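Local coordinates for putative exported protein (Bordetella pertussis Tohama I, PDB 2PFY) that binds pyroglutamic acid as a periplasmic solute receptor, probably delivering it to a tripartite ATP-independent (TRAP) transporter, at residues Val55-Val67 with Ile206-Phe218. Sequence-based numbering, arbitrary orientation.
Sequences VQQGVVQIGEVLV and IPQSFVIANKRAF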
loop_
_atom_site.group_PDB
_atom_site.type_symbol
_atom_site.label_atom_id
_atom_site.label_comp_id
_atom_site.label_asym_id
_atom_site.label_seq_id
_atom_site.Cartn_x
_atom_site.Cartn_y
_atom_site.Cartn_z
ATOM N N VAL A 55 -7.600 9.127 12.445
ATOM C CA VAL A 55 -7.919 8.029 13.365
ATOM C C VAL A 55 -7.539 8.435 14.804
ATOM O O VAL A 55 -8.335 8.243 15.730
ATOM C CB VAL A 55 -7.229 6.719 12.956
ATOM C CG1 VAL A 55 -7.362 5.610 14.068
ATOM C CG2 VAL A 55 -7.753 6.189 11.535
ATOM N N GLN A 56 -6.340 8.974 14.996
ATOM C CA GLN A 56 -5.895 9.444 16.347
ATOM C C GLN A 56 -6.840 10.468 16.976
ATOM O O GLN A 56 -7.145 10.401 18.197
ATOM C CB GLN A 56 -4.536 10.134 16.231
ATOM C CG GLN A 56 -3.370 9.256 16.394
ATOM C CD GLN A 56 -2.064 10.046 16.487
ATOM O OE1 GLN A 56 -1.953 11.163 15.979
ATOM N NE2 GLN A 56 -1.069 9.455 17.124
ATOM N N GLN A 57 -7.301 11.416 16.142
ATOM C CA GLN A 57 -8.182 12.499 16.588
ATOM C C GLN A 57 -9.679 12.177 16.635
ATOM O O GLN A 57 -10.474 13.024 17.057
ATOM C CB GLN A 57 -7.947 13.754 15.742
ATOM C CG GLN A 57 -6.530 14.329 15.848
ATOM C CD GLN A 57 -6.435 15.674 15.139
ATOM O OE1 GLN A 57 -6.502 15.745 13.923
ATOM N NE2 GLN A 57 -6.342 16.751 15.905
ATOM N N GLY A 58 -10.076 10.982 16.181
ATOM C CA GLY A 58 -11.479 10.600 16.202
ATOM C C GLY A 58 -12.343 11.215 15.102
ATOM O O GLY A 58 -13.553 11.321 15.236
ATOM N N VAL A 59 -11.732 11.620 13.996
ATOM C CA VAL A 59 -12.526 11.984 12.830
ATOM C C VAL A 59 -13.251 10.712 12.430
ATOM O O VAL A 59 -14.433 10.729 12.100
ATOM C CB VAL A 59 -11.591 12.445 11.697
ATOM C CG1 VAL A 59 -12.322 12.570 10.400
ATOM C CG2 VAL A 59 -10.945 13.786 12.105
ATOM N N VAL A 60 -12.502 9.605 12.463
ATOM C CA VAL A 60 -13.049 8.291 12.282
ATOM C C VAL A 60 -12.531 7.444 13.427
ATOM O O VAL A 60 -11.502 7.763 14.032
ATOM C CB VAL A 60 -12.590 7.668 10.899
ATOM C CG1 VAL A 60 -13.138 8.513 9.737
ATOM C CG2 VAL A 60 -11.082 7.623 10.785
ATOM N N GLN A 61 -13.221 6.341 13.685
ATOM C CA GLN A 61 -12.763 5.375 14.686
ATOM C C GLN A 61 -11.805 4.360 14.132
ATOM O O GLN A 61 -11.049 3.722 14.894
ATOM C CB GLN A 61 -13.959 4.664 15.324
ATOM C CG GLN A 61 -14.852 5.576 16.126
ATOM C CD GLN A 61 -15.914 6.219 15.252
ATOM O OE1 GLN A 61 -15.935 6.002 14.062
ATOM N NE2 GLN A 61 -16.801 7.056 15.854
ATOM N N ILE A 62 -11.791 4.223 12.794
ATOM C CA ILE A 62 -11.003 3.189 12.172
ATOM C C ILE A 62 -10.757 3.593 10.711
ATOM O O ILE A 62 -11.583 4.320 10.083
ATOM C CB ILE A 62 -11.747 1.814 12.315
ATOM C CG1 ILE A 62 -10.844 0.625 11.938
ATOM C CG2 ILE A 62 -13.148 1.846 11.562
ATOM C CD1 ILE A 62 -11.459 -0.781 12.282
ATOM N N GLY A 63 -9.638 3.165 10.154
ATOM C CA GLY A 63 -9.390 3.536 8.762
ATOM C C GLY A 63 -8.372 2.642 8.101
ATOM O O GLY A 63 -7.546 2.021 8.765
ATOM N N GLU A 64 -8.470 2.574 6.775
ATOM C CA GLU A 64 -7.527 1.863 5.963
ATOM C C GLU A 64 -6.563 2.849 5.284
ATOM O O GLU A 64 -6.970 3.926 4.814
ATOM C CB GLU A 64 -8.281 0.967 4.945
ATOM C CG GLU A 64 -7.348 0.144 4.051
ATOM C CD GLU A 64 -6.854 0.944 2.852
ATOM O OE1 GLU A 64 -7.678 1.722 2.282
ATOM O OE2 GLU A 64 -5.653 0.817 2.503
ATOM N N VAL A 65 -5.276 2.490 5.273
ATOM C CA VAL A 65 -4.244 3.342 4.645
ATOM C C VAL A 65 -3.012 2.509 4.273
ATOM O O VAL A 65 -2.728 1.457 4.880
ATOM C CB VAL A 65 -3.869 4.599 5.554
ATOM C CG1 VAL A 65 -3.171 4.171 6.851
ATOM C CG2 VAL A 65 -3.028 5.668 4.807
ATOM N N LEU A 66 -2.308 2.989 3.250
ATOM C CA LEU A 66 -1.019 2.464 2.848
ATOM C C LEU A 66 -0.088 2.571 4.052
ATOM O O LEU A 66 0.081 3.668 4.614
ATOM C CB LEU A 66 -0.475 3.328 1.690
ATOM C CG LEU A 66 0.839 2.881 1.045
ATOM C CD1 LEU A 66 0.602 1.607 0.200
ATOM C CD2 LEU A 66 1.461 4.012 0.203
ATOM N N VAL A 67 0.517 1.450 4.439
ATOM C CA VAL A 67 1.429 1.395 5.603
ATOM C C VAL A 67 2.559 2.424 5.460
ATOM O O VAL A 67 2.811 3.246 6.380
ATOM C CB VAL A 67 2.021 -0.059 5.800
ATOM C CG1 VAL A 67 3.133 -0.067 6.880
ATOM C CG2 VAL A 67 0.910 -1.054 6.136
ATOM N N ILE A 206 6.406 -4.885 -2.821
ATOM C CA ILE A 206 5.005 -5.132 -2.578
ATOM C C ILE A 206 4.536 -4.397 -1.289
ATOM O O ILE A 206 4.776 -4.874 -0.160
ATOM C CB ILE A 206 4.527 -6.655 -2.802
ATOM C CG1 ILE A 206 3.915 -7.276 -1.586
ATOM C CG2 ILE A 206 5.468 -7.598 -3.623
ATOM C CD1 ILE A 206 2.580 -6.854 -1.436
ATOM N N PRO A 207 3.905 -3.210 -1.476
ATOM C CA PRO A 207 3.607 -2.364 -0.326
ATOM C C PRO A 207 2.344 -2.874 0.352
ATOM O O PRO A 207 1.444 -3.421 -0.303
ATOM C CB PRO A 207 3.444 -0.968 -0.939
ATOM C CG PRO A 207 2.854 -1.275 -2.385
ATOM C CD PRO A 207 3.440 -2.623 -2.761
ATOM N N GLN A 208 2.322 -2.777 1.672
ATOM C CA GLN A 208 1.184 -3.237 2.462
ATOM C C GLN A 208 0.216 -2.105 2.707
ATOM O O GLN A 208 0.576 -0.939 2.716
ATOM C CB GLN A 208 1.634 -3.755 3.813
ATOM C CG GLN A 208 2.669 -4.872 3.754
ATOM C CD GLN A 208 2.191 -6.108 3.014
ATOM O OE1 GLN A 208 1.049 -6.509 3.115
ATOM N NE2 GLN A 208 3.089 -6.735 2.297
ATOM N N SER A 209 -1.029 -2.487 2.934
ATOM C CA SER A 209 -2.044 -1.564 3.394
ATOM C C SER A 209 -2.497 -2.073 4.768
ATOM O O SER A 209 -2.497 -3.280 5.011
ATOM C CB SER A 209 -3.145 -1.589 2.343
ATOM O OG SER A 209 -4.408 -1.644 2.919
ATOM N N PHE A 210 -2.846 -1.199 5.696
ATOM C CA PHE A 210 -3.428 -1.712 6.952
ATOM C C PHE A 210 -4.650 -0.978 7.456
ATOM O O PHE A 210 -4.964 0.128 6.991
ATOM C CB PHE A 210 -2.378 -1.984 8.104
ATOM C CG PHE A 210 -1.614 -0.761 8.610
ATOM C CD1 PHE A 210 -0.524 -0.953 9.470
ATOM C CD2 PHE A 210 -1.921 0.558 8.199
ATOM C CE1 PHE A 210 0.252 0.146 9.964
ATOM C CE2 PHE A 210 -1.171 1.650 8.681
ATOM C CZ PHE A 210 -0.058 1.439 9.566
ATOM N N VAL A 211 -5.340 -1.620 8.395
ATOM C CA VAL A 211 -6.543 -1.096 8.989
ATOM C C VAL A 211 -6.198 -0.845 10.451
ATOM O O VAL A 211 -5.747 -1.743 11.163
ATOM C CB VAL A 211 -7.730 -2.046 8.824
ATOM C CG1 VAL A 211 -8.948 -1.630 9.738
ATOM C CG2 VAL A 211 -8.162 -2.072 7.342
ATOM N N ILE A 212 -6.346 0.402 10.865
ATOM C CA ILE A 212 -5.857 0.832 12.172
ATOM C C ILE A 212 -7.047 1.491 12.901
ATOM O O ILE A 212 -7.836 2.191 12.273
ATOM C CB ILE A 212 -4.629 1.823 12.055
ATOM C CG1 ILE A 212 -4.921 2.978 11.075
ATOM C CG2 ILE A 212 -3.331 1.083 11.624
ATOM C CD1 ILE A 212 -3.918 4.147 11.096
ATOM N N ALA A 213 -7.164 1.271 14.217
ATOM C CA ALA A 213 -8.289 1.804 14.987
ATOM C C ALA A 213 -7.856 2.766 16.096
ATOM O O ALA A 213 -6.735 2.687 16.593
ATOM C CB ALA A 213 -9.197 0.660 15.548
ATOM N N ASN A 214 -8.728 3.710 16.429
ATOM C CA ASN A 214 -8.503 4.616 17.582
ATOM C C ASN A 214 -8.528 3.741 18.841
ATOM O O ASN A 214 -9.518 3.073 19.085
ATOM C CB ASN A 214 -9.592 5.681 17.631
ATOM C CG ASN A 214 -9.416 6.656 18.809
ATOM O OD1 ASN A 214 -9.850 6.385 19.941
ATOM N ND2 ASN A 214 -8.774 7.788 18.541
ATOM N N LYS A 215 -7.428 3.734 19.600
ATOM C CA LYS A 215 -7.295 2.849 20.779
ATOM C C LYS A 215 -8.366 3.097 21.844
ATOM O O LYS A 215 -8.983 2.158 22.296
ATOM C CB LYS A 215 -5.878 2.923 21.380
ATOM C CG LYS A 215 -5.599 1.855 22.433
ATOM C CD LYS A 215 -4.183 2.057 22.956
ATOM C CE LYS A 215 -3.841 1.119 24.072
ATOM N NZ LYS A 215 -2.423 1.381 24.458
ATOM N N ARG A 216 -8.626 4.361 22.168
ATOM C CA ARG A 216 -9.687 4.725 23.120
ATOM C C ARG A 216 -11.080 4.243 22.696
ATOM O O ARG A 216 -11.809 3.644 23.488
ATOM C CB ARG A 216 -9.684 6.240 23.407
ATOM C CG ARG A 216 -10.858 6.713 24.273
ATOM C CD ARG A 216 -10.514 7.883 25.215
ATOM N NE ARG A 216 -9.067 8.156 25.300
ATOM C CZ ARG A 216 -8.311 8.002 26.387
ATOM N NH1 ARG A 216 -8.844 7.580 27.539
ATOM N NH2 ARG A 216 -7.014 8.288 26.321
ATOM N N ALA A 217 -11.421 4.452 21.430
ATOM C CA ALA A 217 -12.667 3.958 20.892
ATOM C C ALA A 217 -12.701 2.430 20.987
ATOM O O ALA A 217 -13.720 1.852 21.414
ATOM C CB ALA A 217 -12.838 4.415 19.426
ATOM N N PHE A 218 -11.611 1.777 20.566
ATOM C CA PHE A 218 -11.524 0.300 20.596
ATOM C C PHE A 218 -11.686 -0.199 22.044
ATOM O O PHE A 218 -12.475 -1.117 22.308
ATOM C CB PHE A 218 -10.168 -0.166 20.038
ATOM C CG PHE A 218 -10.000 -1.678 19.963
ATOM C CD1 PHE A 218 -10.543 -2.412 18.896
ATOM C CD2 PHE A 218 -9.262 -2.352 20.923
ATOM C CE1 PHE A 218 -10.367 -3.809 18.827
ATOM C CE2 PHE A 218 -9.097 -3.740 20.883
ATOM C CZ PHE A 218 -9.644 -4.476 19.837
#
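With chi1 at 63°, Phe-210 CG lies between its own backbone N and carbonyl carbon, which turns the ring against Val-65 and Val-67. Val-67 CG2 sits over one ring face, 3.7 Å from the centroid of Phe-210, a CH-pi contact displaced toward the rim; Ile-212 CG2 covers the opposite face. Val-65 CG1 meets the ring edge in plane, 3.7 Å from Phe-210 CE2, the two side chains running alongside each other. On the other face of the sheet, Glu-64 extends CG anti to its backbone N (chi1 -179°) and then bends at chi2. Its OE2 thereby accepts from Ser-209 OG at 2.8 Å on the anti side, somewhat out of the carboxylate plane, while OE1 takes the backbone N of Glu-9. Both carboxylate oxygens of this buried group are therefore hydrogen-bonded. Strands 62-66 and 208-214 run antiparallel at 158°, the third and fourth strands across the five-stranded sheet of one lobe of this periplasmic-binding-protein fold. Gly-63 with Ile-212 and Val-65 with Phe-210 are the hydrogen-bonded pairs, each joined by two backbone bonds. Near the cleft, Leu-66 CD1 lies 4.0 Å from Pro-207 CB, and both residues touch the bound pyroglutamic acid. Beyond the last bridge, Ile-62 with Ala-213, Asn-214 N still donates to Gln-61 O, and its ND2 donates to Val-55 O (2.9 Å) in the carbonyl plane of Val-55 and close to the amide plane of Asn-214. That Val-55 oxygen also accepts from Gly-58 N in the Schellman motif closing helix 51-57. The other end of the amide, OD1, N-caps helix 215-220 by accepting from Ala-217 N at 2.9 Å.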